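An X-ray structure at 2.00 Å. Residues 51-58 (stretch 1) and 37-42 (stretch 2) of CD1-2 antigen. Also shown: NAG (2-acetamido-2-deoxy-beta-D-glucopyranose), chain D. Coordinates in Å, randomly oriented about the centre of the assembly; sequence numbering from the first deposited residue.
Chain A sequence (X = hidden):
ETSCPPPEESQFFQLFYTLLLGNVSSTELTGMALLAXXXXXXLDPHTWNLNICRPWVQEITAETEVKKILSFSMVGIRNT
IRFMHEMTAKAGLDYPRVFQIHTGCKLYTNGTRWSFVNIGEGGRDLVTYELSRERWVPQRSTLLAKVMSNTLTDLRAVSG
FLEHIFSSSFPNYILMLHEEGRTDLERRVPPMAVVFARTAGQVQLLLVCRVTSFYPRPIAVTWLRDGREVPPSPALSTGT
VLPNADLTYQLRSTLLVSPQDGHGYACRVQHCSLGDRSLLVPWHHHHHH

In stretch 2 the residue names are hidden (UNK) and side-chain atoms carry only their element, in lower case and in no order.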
ATOM      1  N   ASN A  51     -10.517  -6.631 -13.960  1.00 52.22           N
ATOM      2  CA  ASN A  51      -9.512  -7.649 -14.256  1.00 52.87           C
ATOM      3  C   ASN A  51      -9.355  -8.543 -13.026  1.00 50.35           C
ATOM      4  O   ASN A  51      -9.286  -8.047 -11.911  1.00 46.57           O
ATOM      5  CB  ASN A  51      -8.153  -7.016 -14.607  1.00 52.30           C
ATOM      6  CG  ASN A  51      -8.039  -6.599 -16.066  1.00 57.87           C
ATOM      7  OD1 ASN A  51      -9.048  -6.303 -16.723  1.00 58.08           O
ATOM      8  ND2 ASN A  51      -6.771  -6.563 -16.576  1.00 61.44           N
ATOM      9  N   ILE A  52      -9.335  -9.854 -13.237  1.00 52.11           N
ATOM     10  CA  ILE A  52      -8.994 -10.819 -12.190  1.00 51.26           C
ATOM     11  C   ILE A  52      -7.485 -11.153 -12.202  1.00 51.11           C
ATOM     12  O   ILE A  52      -6.939 -11.536 -13.247  1.00 53.98           O
ATOM     13  CB  ILE A  52      -9.852 -12.072 -12.324  1.00 54.14           C
ATOM     14  CG1 ILE A  52     -11.209 -11.812 -11.680  1.00 54.05           C
ATOM     15  CG2 ILE A  52      -9.199 -13.235 -11.630  1.00 53.35           C
ATOM     16  CD1 ILE A  52     -12.356 -12.111 -12.589  1.00 58.42           C
ATOM     17  N   CYS A  53      -6.837 -11.029 -11.037  1.00 48.57           N
ATOM     18  CA  CYS A  53      -5.382 -11.014 -10.932  1.00 48.57           C
ATOM     19  C   CYS A  53      -4.750 -12.371 -10.676  1.00 50.32           C
ATOM     20  O   CYS A  53      -3.539 -12.533 -10.850  1.00 51.15           O
ATOM     21  CB  CYS A  53      -4.938 -10.087  -9.809  1.00 46.30           C
ATOM     22  SG  CYS A  53      -5.521  -8.382  -9.899  1.00 47.57           S
ATOM     23  N   ARG A  54      -5.548 -13.330 -10.223  1.00 50.66           N
ATOM     24  CA  ARG A  54      -5.011 -14.640  -9.833  1.00 52.29           C
ATOM     25  C   ARG A  54      -5.766 -15.754 -10.524  1.00 54.80           C
ATOM     26  O   ARG A  54      -6.975 -15.639 -10.683  1.00 54.27           O
ATOM     27  CB  ARG A  54      -5.068 -14.824  -8.305  1.00 50.18           C
ATOM     28  CG  ARG A  54      -4.278 -13.783  -7.533  1.00 49.01           C
ATOM     29  CD  ARG A  54      -2.799 -14.067  -7.637  1.00 53.76           C
ATOM     30  NE  ARG A  54      -2.026 -13.091  -6.884  1.00 55.41           N
ATOM     31  CZ  ARG A  54      -0.975 -12.434  -7.364  1.00 58.26           C
ATOM     32  NH1 ARG A  54      -0.549 -12.675  -8.605  1.00 62.51           N
ATOM     33  NH2 ARG A  54      -0.336 -11.552  -6.600  1.00 56.15           N
ATOM     34  N   PRO A  55      -5.050 -16.841 -10.931  1.00 57.88           N
ATOM     35  CA  PRO A  55      -5.690 -17.955 -11.635  1.00 61.33           C
ATOM     36  C   PRO A  55      -6.714 -18.722 -10.787  1.00 61.61           C
ATOM     37  O   PRO A  55      -7.617 -19.346 -11.356  1.00 64.53           O
ATOM     38  CB  PRO A  55      -4.505 -18.858 -12.040  1.00 64.04           C
ATOM     39  CG  PRO A  55      -3.291 -17.983 -11.942  1.00 62.36           C
ATOM     40  CD  PRO A  55      -3.597 -17.071 -10.783  1.00 58.50           C
ATOM     41  N   TRP A  56      -6.580 -18.665  -9.458  1.00 59.44           N
ATOM     42  CA  TRP A  56      -7.551 -19.266  -8.514  1.00 59.53           C
ATOM     43  C   TRP A  56      -8.792 -18.384  -8.218  1.00 59.56           C
ATOM     44  O   TRP A  56      -9.721 -18.840  -7.554  1.00 61.00           O
ATOM     45  CB  TRP A  56      -6.853 -19.675  -7.190  1.00 56.98           C
ATOM     46  CG  TRP A  56      -6.179 -18.520  -6.434  1.00 51.09           C
ATOM     47  CD1 TRP A  56      -4.866 -18.167  -6.490  1.00 48.02           C
ATOM     48  CD2 TRP A  56      -6.800 -17.593  -5.533  1.00 47.67           C
ATOM     49  NE1 TRP A  56      -4.627 -17.069  -5.693  1.00 45.78           N
ATOM     50  CE2 TRP A  56      -5.801 -16.692  -5.105  1.00 43.54           C
ATOM     51  CE3 TRP A  56      -8.102 -17.431  -5.056  1.00 46.87           C
ATOM     52  CZ2 TRP A  56      -6.061 -15.659  -4.217  1.00 43.14           C
ATOM     53  CZ3 TRP A  56      -8.361 -16.399  -4.189  1.00 44.88           C
ATOM     54  CH2 TRP A  56      -7.347 -15.530  -3.770  1.00 43.38           C
ATOM     55  N   VAL A  57      -8.801 -17.133  -8.697  1.00 59.79           N
ATOM     56  CA  VAL A  57      -9.889 -16.170  -8.418  1.00 60.33           C
ATOM     57  C   VAL A  57     -11.155 -16.238  -9.336  1.00 64.61           C
ATOM     58  O   VAL A  57     -12.265 -15.874  -8.902  1.00 64.75           O
ATOM     59  CB  VAL A  57      -9.335 -14.700  -8.398  1.00 57.63           C
ATOM     60  CG1 VAL A  57     -10.452 -13.662  -8.496  1.00 56.92           C
ATOM     61  CG2 VAL A  57      -8.510 -14.428  -7.149  1.00 55.53           C
ATOM     62  N   GLN A  58     -10.990 -16.720 -10.575  1.00 68.75           N
ATOM     63  CA  GLN A  58     -11.954 -16.477 -11.674  1.00 72.97           C
ATOM     64  C   GLN A  58     -13.323 -17.174 -11.574  1.00 76.76           C
ATOM     65  O   GLN A  58     -14.357 -16.507 -11.424  1.00 76.57           O
ATOM     66  CB  GLN A  58     -11.296 -16.801 -13.034  1.00 75.83           C
ATOM     67  CG  GLN A  58     -11.806 -15.980 -14.220  1.00 78.17           C
ATOM     68  CD  GLN A  58     -13.127 -16.484 -14.772  1.00 83.10           C
ATOM     69  OE1 GLN A  58     -13.235 -17.624 -15.247  1.00 86.13           O
ATOM     70  NE2 GLN A  58     -14.143 -15.631 -14.721  1.00 83.75           N
ATOM     71  N   UNK A  37      -2.994  -8.923   1.667  1.00 31.03           N
ATOM     72  CA  UNK A  37      -2.258  -8.011   0.746  1.00 30.24           C
ATOM     73  C   UNK A  37      -2.230  -8.524  -0.682  1.00 29.14           C
ATOM     74  O   UNK A  37      -1.445  -8.062  -1.500  1.00 29.51           O
ATOM     75  c   UNK A  37      -0.806  -7.762   1.238  1.00 31.85           C
ATOM     76  o   UNK A  37      -0.607 -10.137   1.409  1.00 36.93           O
ATOM     77  o   UNK A  37       1.149  -8.920   1.918  1.00 37.90           O
ATOM     78  c   UNK A  37      -0.043  -9.031   1.542  1.00 35.78           C
ATOM     79  N   UNK A  38      -3.092  -9.481  -0.994  1.00 28.97           N
ATOM     80  CA  UNK A  38      -3.093 -10.098  -2.313  1.00 30.91           C
ATOM     81  C   UNK A  38      -4.162  -9.379  -3.116  1.00 31.34           C
ATOM     82  O   UNK A  38      -5.328  -9.408  -2.711  1.00 30.83           O
ATOM     83  c   UNK A  38      -3.516 -11.581  -2.212  1.00 30.98           C
ATOM     84  c   UNK A  38      -3.593 -12.217  -3.619  1.00 33.20           C
ATOM     85  c   UNK A  38      -2.548 -12.346  -1.285  1.00 34.04           C
ATOM     86  N   UNK A  39      -3.764  -8.717  -4.219  1.00 33.05           N
ATOM     87  CA  UNK A  39      -4.687  -8.113  -5.182  1.00 33.59           C
ATOM     88  C   UNK A  39      -5.520  -9.208  -5.843  1.00 35.20           C
ATOM     89  O   UNK A  39      -4.963 -10.160  -6.383  1.00 37.74           O
ATOM     90  c   UNK A  39      -2.357  -8.493  -4.614  1.00 33.56           C
ATOM     91  c   UNK A  39      -2.456  -7.245  -5.410  1.00 34.54           C
ATOM     92  c   UNK A  39      -3.744  -7.491  -6.196  1.00 34.80           C
ATOM     93  N   UNK A  40      -6.843  -9.099  -5.749  1.00 35.31           N
ATOM     94  CA  UNK A  40      -7.782 -10.118  -6.267  1.00 37.83           C
ATOM     95  C   UNK A  40      -8.320  -9.660  -7.624  1.00 39.08           C
ATOM     96  O   UNK A  40      -8.450 -10.459  -8.562  1.00 40.76           O
ATOM     97  c   UNK A  40      -8.965 -10.362  -5.241  1.00 36.91           C
ATOM     98  c   UNK A  40     -10.053 -11.206  -5.819  1.00 41.85           C
ATOM     99  c   UNK A  40      -7.439 -12.129  -4.298  1.00 39.27           C
ATOM    100  c   UNK A  40      -8.453 -11.068  -4.000  1.00 39.11           C
ATOM    101  N   UNK A  41      -8.626  -8.362  -7.697  1.00 38.14           N
ATOM    102  CA  UNK A  41      -9.249  -7.742  -8.859  1.00 40.72           C
ATOM    103  C   UNK A  41      -8.684  -6.345  -8.992  1.00 38.43           C
ATOM    104  O   UNK A  41      -8.415  -5.685  -7.989  1.00 35.92           O
ATOM    105  s   UNK A  41     -13.296  -8.848  -8.831  1.00 50.97           S
ATOM    106  c   UNK A  41     -13.537  -8.346  -7.123  1.00 46.89           C
ATOM    107  c   UNK A  41     -10.769  -7.646  -8.682  1.00 41.13           C
ATOM    108  c   UNK A  41     -11.494  -8.937  -8.927  1.00 45.69           C
ATOM    109  N   UNK A  42      -8.482  -5.904 -10.217  1.00 39.39           N
ATOM    110  CA  UNK A  42      -8.057  -4.531 -10.438  1.00 39.40           C
ATOM    111  C   UNK A  42      -8.938  -3.941 -11.533  1.00 41.42           C
ATOM    112  O   UNK A  42      -9.222  -4.590 -12.538  1.00 43.61           O
ATOM    113  c   UNK A  42      -6.526  -4.469 -10.754  1.00 39.76           C
ATOM    114  c   UNK A  42      -6.123  -3.248 -11.558  1.00 42.48           C
ATOM    115  c   UNK A  42      -5.734  -4.486  -9.443  1.00 39.83           C
TER
HETATM  116  C1  NAG D 511      -6.479  -5.924 -17.862  1.00 67.19           C
HETATM  117  C2  NAG D 511      -5.148  -5.133 -17.787  1.00 66.90           C
HETATM  118  C3  NAG D 511      -4.693  -4.634 -19.167  1.00 72.69           C
HETATM  119  C4  NAG D 511      -4.621  -5.786 -20.178  1.00 76.27           C
HETATM  120  C5  NAG D 511      -5.943  -6.573 -20.180  1.00 76.88           C
HETATM  121  C6  NAG D 511      -5.780  -7.879 -20.956  1.00 81.67           C
HETATM  122  C7  NAG D 511      -5.114  -4.011 -15.557  1.00 61.49           C
HETATM  123  C8  NAG D 511      -4.733  -2.717 -14.892  1.00 58.73           C
HETATM  124  N2  NAG D 511      -5.203  -3.979 -16.900  1.00 65.25           N
HETATM  125  O3  NAG D 511      -3.445  -3.970 -19.053  1.00 71.74           O
HETATM  126  O4  NAG D 511      -4.284  -5.313 -21.477  1.00 81.50           O
HETATM  127  O5  NAG D 511      -6.390  -6.926 -18.873  1.00 70.85           O
HETATM  128  O6  NAG D 511      -7.023  -8.333 -21.452  1.00 85.28           O
HETATM  129  O7  NAG D 511      -5.329  -5.013 -14.873  1.00 58.72           O

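Position 37 carries four side-chain atoms, two carbons in line and two oxygens on the second, and they stay out of reach of stretch 1. This planar, forked end is a carboxylate, and the residue is Asp37; asparagine would have the same outline, but one branch would be nitrogen. Both its oxygens are hydrogen-bonded elsewhere in the structure.

At position 38 there are three carbons, one bonded to CA and carrying the other two; one branch carbon meets both Arg54 and Trp56. Branching at the first carbon with no further extension identifies Val38. Its CB points toward stretch 1, where CG1 lies 3.7 Å from Arg54 NE, at the edge of the guanidinium and near its plane. The same methyl meets the edge of the Trp56 ring, with CG1 4.3 Å from CZ2 of Trp56.

Three carbons are again present at position 39, but here they run from CA back to the backbone nitrogen and close a five-membered ring that lies beside Cys53 and Arg54, so the residue is Pro39. With no N-H, it cannot donate a backbone hydrogen bond. CB is 4.2 Å from Cys53 SG, and CD is 4.2 Å from Arg54 NH2. Pro39 O, 3.4 Å from Cys53 CB, is buried by the contact without a polar partner.

Position 40 has four carbons, forked at the first, with one arm a single carbon that meets Val57 and the other two carbons long, its tip at Trp56. This is the isoleucine pattern; leucine would fork one atom later. The CA-to-CB bond of Ile40 points away from stretch 1, yet the end of the side chain comes nearer: CD1 reaches 3.4 Å from Trp56 CH2, while CG2 packs 3.7 Å from Val57 CG1. Both arms thus find apolar partners.

An unbranched chain of two carbons, a sulfur and a final carbon occupies position 41, its second carbon against Ile52. The thioether identifies Met41. Its CG lies 4.0 Å from Ile52 CG1 on the face shared by these two residues, and the rest of the chain leads away from stretch 1.

Position 42 again shows one carbon bearing two others, one of them near the sulfur of Cys53; this is the compact fork of Val42. CG2 lies 3.9 Å from Cys53 SG, and CG1 is 3.7 Å from C8 of the NAG whose C1 is covalently bonded to Asn51 ND2 at 1.5 Å.

The contact begins as a short antiparallel ladder and continues as side-chain packing. Asn51 and Val42 form a hydrogen-bonded pair, with Asn51 N to Val42 O and Val42 N to Asn51 O both 2.8 Å. Ile52 and Met41 form the adjacent non-hydrogen-bonded pair, and a nearly straight hydrogen bond from Cys53 N to Ile40 O, 3.0 Å, extends the pairing. Beyond it, stretch 1 turns, with Val57 N hydrogen-bonded to Arg54 O at 3.1 Å, and Trp56 and Val57 pack against Ile40. Backbone hydrogen bonds therefore set the register, while apolar contacts carry the association past the ladder; together the stretches bury 464 Å².

Stretch 2 (37-42) DVPIMV
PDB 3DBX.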